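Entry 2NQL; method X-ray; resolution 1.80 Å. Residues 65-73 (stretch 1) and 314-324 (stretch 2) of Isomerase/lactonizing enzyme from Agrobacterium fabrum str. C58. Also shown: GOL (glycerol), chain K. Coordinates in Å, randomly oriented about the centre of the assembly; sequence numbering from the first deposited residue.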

# COMPACT_ATOMS: atom_id res chain seq x y z
N GLY A 65 -5.72 -20.09 17.39
CA GLY A 65 -6.53 -19.25 16.52
C GLY A 65 -5.95 -19.30 15.11
O GLY A 65 -4.74 -19.52 14.93
N TRP A 66 -6.81 -19.12 14.12
CA TRP A 66 -6.38 -19.10 12.73
C TRP A 66 -6.80 -17.82 12.03
O TRP A 66 -7.93 -17.30 12.24
CB TRP A 66 -6.94 -20.30 11.95
CG TRP A 66 -6.25 -21.61 12.27
CD1 TRP A 66 -6.60 -22.52 13.24
CD2 TRP A 66 -5.14 -22.18 11.57
NE1 TRP A 66 -5.77 -23.60 13.19
CE2 TRP A 66 -4.85 -23.42 12.19
CE3 TRP A 66 -4.33 -21.75 10.50
CZ2 TRP A 66 -3.81 -24.25 11.75
CZ3 TRP A 66 -3.28 -22.58 10.07
CH2 TRP A 66 -3.04 -23.81 10.69
N GLY A 67 -5.91 -17.30 11.18
CA GLY A 67 -6.23 -16.18 10.32
C GLY A 67 -5.77 -16.50 8.91
O GLY A 67 -5.07 -17.50 8.68
N GLU A 68 -6.12 -15.63 7.97
CA GLU A 68 -5.80 -15.87 6.55
C GLU A 68 -5.82 -14.54 5.80
O GLU A 68 -6.57 -13.63 6.15
CB GLU A 68 -6.83 -16.85 5.95
CG GLU A 68 -6.45 -17.42 4.55
CD GLU A 68 -7.60 -18.20 3.89
OE1 GLU A 68 -8.75 -18.13 4.38
OE2 GLU A 68 -7.34 -18.85 2.85
N THR A 69 -5.00 -14.44 4.75
CA THR A 69 -5.05 -13.30 3.86
C THR A 69 -4.66 -13.79 2.46
O THR A 69 -4.43 -14.97 2.26
CB THR A 69 -4.09 -12.14 4.35
OG1 THR A 69 -4.26 -10.98 3.54
CG2 THR A 69 -2.61 -12.58 4.39
N TYR A 70 -4.59 -12.85 1.52
CA TYR A 70 -4.21 -13.14 0.15
C TYR A 70 -2.83 -13.75 0.11
O TYR A 70 -1.92 -13.33 0.83
CB TYR A 70 -4.21 -11.86 -0.68
CG TYR A 70 -5.57 -11.52 -1.26
CD1 TYR A 70 -6.67 -11.28 -0.42
CD2 TYR A 70 -5.77 -11.46 -2.64
CE1 TYR A 70 -7.93 -10.97 -0.96
CE2 TYR A 70 -7.02 -11.14 -3.19
CZ TYR A 70 -8.09 -10.90 -2.33
OH TYR A 70 -9.33 -10.58 -2.85
N GLY A 71 -2.70 -14.78 -0.70
CA GLY A 71 -1.41 -15.37 -0.98
C GLY A 71 -1.22 -15.71 -2.44
O GLY A 71 -0.23 -16.35 -2.76
N ILE A 72 -2.12 -15.27 -3.32
CA ILE A 72 -1.98 -15.57 -4.76
C ILE A 72 -0.67 -15.08 -5.39
O ILE A 72 -0.09 -15.76 -6.26
CB ILE A 72 -3.18 -15.14 -5.62
CG1 ILE A 72 -3.62 -13.70 -5.31
CG2 ILE A 72 -4.34 -16.15 -5.48
CD1 ILE A 72 -4.40 -13.07 -6.45
N VAL A 73 -0.21 -13.91 -4.95
CA VAL A 73 0.96 -13.28 -5.56
C VAL A 73 2.00 -12.98 -4.47
O VAL A 73 1.69 -12.30 -3.49
CB VAL A 73 0.57 -12.01 -6.33
CG1 VAL A 73 1.82 -11.38 -6.99
CG2 VAL A 73 -0.49 -12.32 -7.41
N PRO A 314 -20.43 -7.47 1.05
CA PRO A 314 -19.04 -7.89 1.00
C PRO A 314 -18.68 -8.81 -0.16
O PRO A 314 -19.52 -9.56 -0.69
CB PRO A 314 -18.82 -8.59 2.34
CG PRO A 314 -19.83 -7.96 3.25
CD PRO A 314 -21.03 -7.85 2.34
N HIS A 315 -17.41 -8.68 -0.54
CA HIS A 315 -16.75 -9.44 -1.58
C HIS A 315 -16.40 -10.84 -1.07
O HIS A 315 -16.35 -11.10 0.15
CB HIS A 315 -15.48 -8.63 -1.91
CG HIS A 315 -14.63 -9.19 -3.01
ND1 HIS A 315 -13.43 -9.82 -2.77
CD2 HIS A 315 -14.76 -9.15 -4.35
CE1 HIS A 315 -12.87 -10.16 -3.91
NE2 HIS A 315 -13.65 -9.75 -4.89
N ALA A 316 -16.15 -11.74 -2.02
CA ALA A 316 -15.60 -13.06 -1.73
C ALA A 316 -14.63 -13.47 -2.83
O ALA A 316 -14.71 -12.97 -3.98
CB ALA A 316 -16.74 -14.11 -1.60
N THR A 317 -13.72 -14.37 -2.50
CA THR A 317 -12.59 -14.65 -3.35
C THR A 317 -11.96 -16.02 -3.08
O THR A 317 -12.40 -16.74 -2.18
CB THR A 317 -11.53 -13.51 -3.26
OG1 THR A 317 -10.58 -13.68 -4.32
CG2 THR A 317 -10.81 -13.52 -1.93
N VAL A 318 -10.95 -16.37 -3.86
CA VAL A 318 -10.12 -17.54 -3.65
C VAL A 318 -9.53 -17.50 -2.24
O VAL A 318 -8.93 -16.52 -1.83
CB VAL A 318 -8.97 -17.55 -4.71
CG1 VAL A 318 -7.84 -18.51 -4.32
CG2 VAL A 318 -9.55 -17.88 -6.11
N GLY A 319 -9.72 -18.59 -1.51
CA GLY A 319 -9.17 -18.72 -0.18
C GLY A 319 -9.64 -20.04 0.40
O GLY A 319 -10.43 -20.75 -0.23
N ALA A 320 -9.13 -20.38 1.58
CA ALA A 320 -9.40 -21.69 2.20
C ALA A 320 -10.75 -21.70 2.93
O ALA A 320 -11.33 -22.77 3.16
CB ALA A 320 -8.28 -22.06 3.17
N GLY A 321 -11.24 -20.52 3.28
CA GLY A 321 -12.50 -20.43 4.01
C GLY A 321 -12.33 -19.72 5.35
O GLY A 321 -13.32 -19.39 5.99
N ILE A 322 -11.07 -19.49 5.78
CA ILE A 322 -10.81 -18.85 7.10
C ILE A 322 -11.19 -17.36 7.10
O ILE A 322 -11.99 -16.90 7.94
CB ILE A 322 -9.31 -19.07 7.55
CG1 ILE A 322 -8.93 -20.56 7.71
CG2 ILE A 322 -8.94 -18.21 8.79
CD1 ILE A 322 -9.74 -21.35 8.70
N PHE A 323 -10.64 -16.58 6.16
CA PHE A 323 -11.12 -15.22 6.01
C PHE A 323 -12.57 -15.07 5.54
O PHE A 323 -13.22 -14.09 5.88
CB PHE A 323 -10.14 -14.25 5.32
CG PHE A 323 -9.86 -14.54 3.85
CD1 PHE A 323 -10.84 -14.38 2.86
CD2 PHE A 323 -8.57 -14.87 3.45
CE1 PHE A 323 -10.53 -14.60 1.49
CE2 PHE A 323 -8.25 -15.11 2.10
CZ PHE A 323 -9.23 -14.97 1.12
N LEU A 324 -13.09 -16.05 4.81
CA LEU A 324 -14.52 -16.00 4.49
C LEU A 324 -15.37 -16.14 5.77
O LEU A 324 -16.32 -15.39 5.96
CB LEU A 324 -14.91 -17.07 3.48
CG LEU A 324 -16.40 -17.08 3.13
CD1 LEU A 324 -16.85 -15.76 2.52
CD2 LEU A 324 -16.68 -18.25 2.17
C1 GOL K . -11.12 -10.96 -6.90
O1 GOL K . -11.76 -9.74 -7.20
C2 GOL K . -9.62 -10.73 -6.77
O2 GOL K . -9.34 -10.42 -5.45
C3 GOL K . -8.93 -12.04 -6.98
O3 GOL K . -7.55 -11.81 -7.12
O HOH W 1 -11.25 -17.67 3.04

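Glu68 is the centre of this contact. It lies in a strand of stretch 1 and is buried, and it gives up more surface to the other stretch than any other residue here. Its CA-to-CB bond points toward stretch 2. Both chi1 and chi2 are t, so the side chain is extended and carries its carboxylate to the start of the helix at Ile322.

The two carboxylate oxygens meet backbone NH groups. Ala320 N donates to Glu68 OE2 at 2.7 Å, with a nearly straight N-H...O angle of 169°. Phe323 N donates to Glu68 OE1 at 3.0 Å, also with good geometry at 164°. Ile322 N lies 3.0 Å from Glu68 OE1 as well, but its angle of 121° makes that bond weak. Amides in the first turn of a helix have no carbonyl partner from a preceding turn. This applies to Ile322 and Phe323, while Ala320 N is a loop amide just ahead of the cap. A carboxylate suits this place because it offers two acceptors and a negative charge to a cluster of NH groups. Glu68 OE2 also has a hydrogen bond elsewhere in the structure.

Water 1 extends the network. Water 1 donates to Glu68 OE1 at 2.9 Å. Water 1 accepts from Gly321 N at 2.9 Å and from Leu324 N at 3.0 Å. The water thus links the carboxylate to two further backbone amides, including that of the N-cap residue, Gly321. The backbone angles of Gly321 call for glycine, since a CB would be jammed against the preceding carbonyl oxygen. Gly319 also has little room. A CB on Gly319 would clash with Phe323 CZ, at 2.6 Å.

Ile322 and Phe323 cover the most surface on the stretch 2 side. Both are buried, and both CA-to-CB bonds point toward stretch 1. Ile322 uses its side chain to pack on the strand. Ile322 CG2 lies 3.7 Å from Trp66 O and 3.6 Å from Gly67 C. Ile322 CG2 is also 4.3 Å from Trp66 CB, an apolar contact; the end of the Trp66 side chain leads away. A branched aliphatic residue fits this place, where it covers backbone and side-chain carbon together.

Phe323 has chi1 p, and its ring lies beside the carboxylate and the following strand backbone. Phe323 CD2 is 3.4 Å from Glu68 OE1. Thr69 O approaches the ring at its edge, 3.8 Å from Phe323 CE2. The ring supplies apolar bulk beside the polar cluster. Glu68 O is buried by the contact and has no partner in the model.

Tyr70 makes a second area of contact. Its CA-to-CB bond points sideways, but the long ring carries the hydroxyl across to Thr317 and His315. Tyr70 OH lies 3.4 Å from Thr317 CG2 and 3.7 Å from His315 CE1. Tyr70 OH also donates to glycerol O2 at 2.6 Å, while His315 NE2 donates to glycerol O1 at 3.0 Å. The glycerol, probably from the crystallisation liquor, therefore bridges the two side chains. Nearby, Ile72 CG2 and Val318 CG1 make an apolar contact at 4.4 Å.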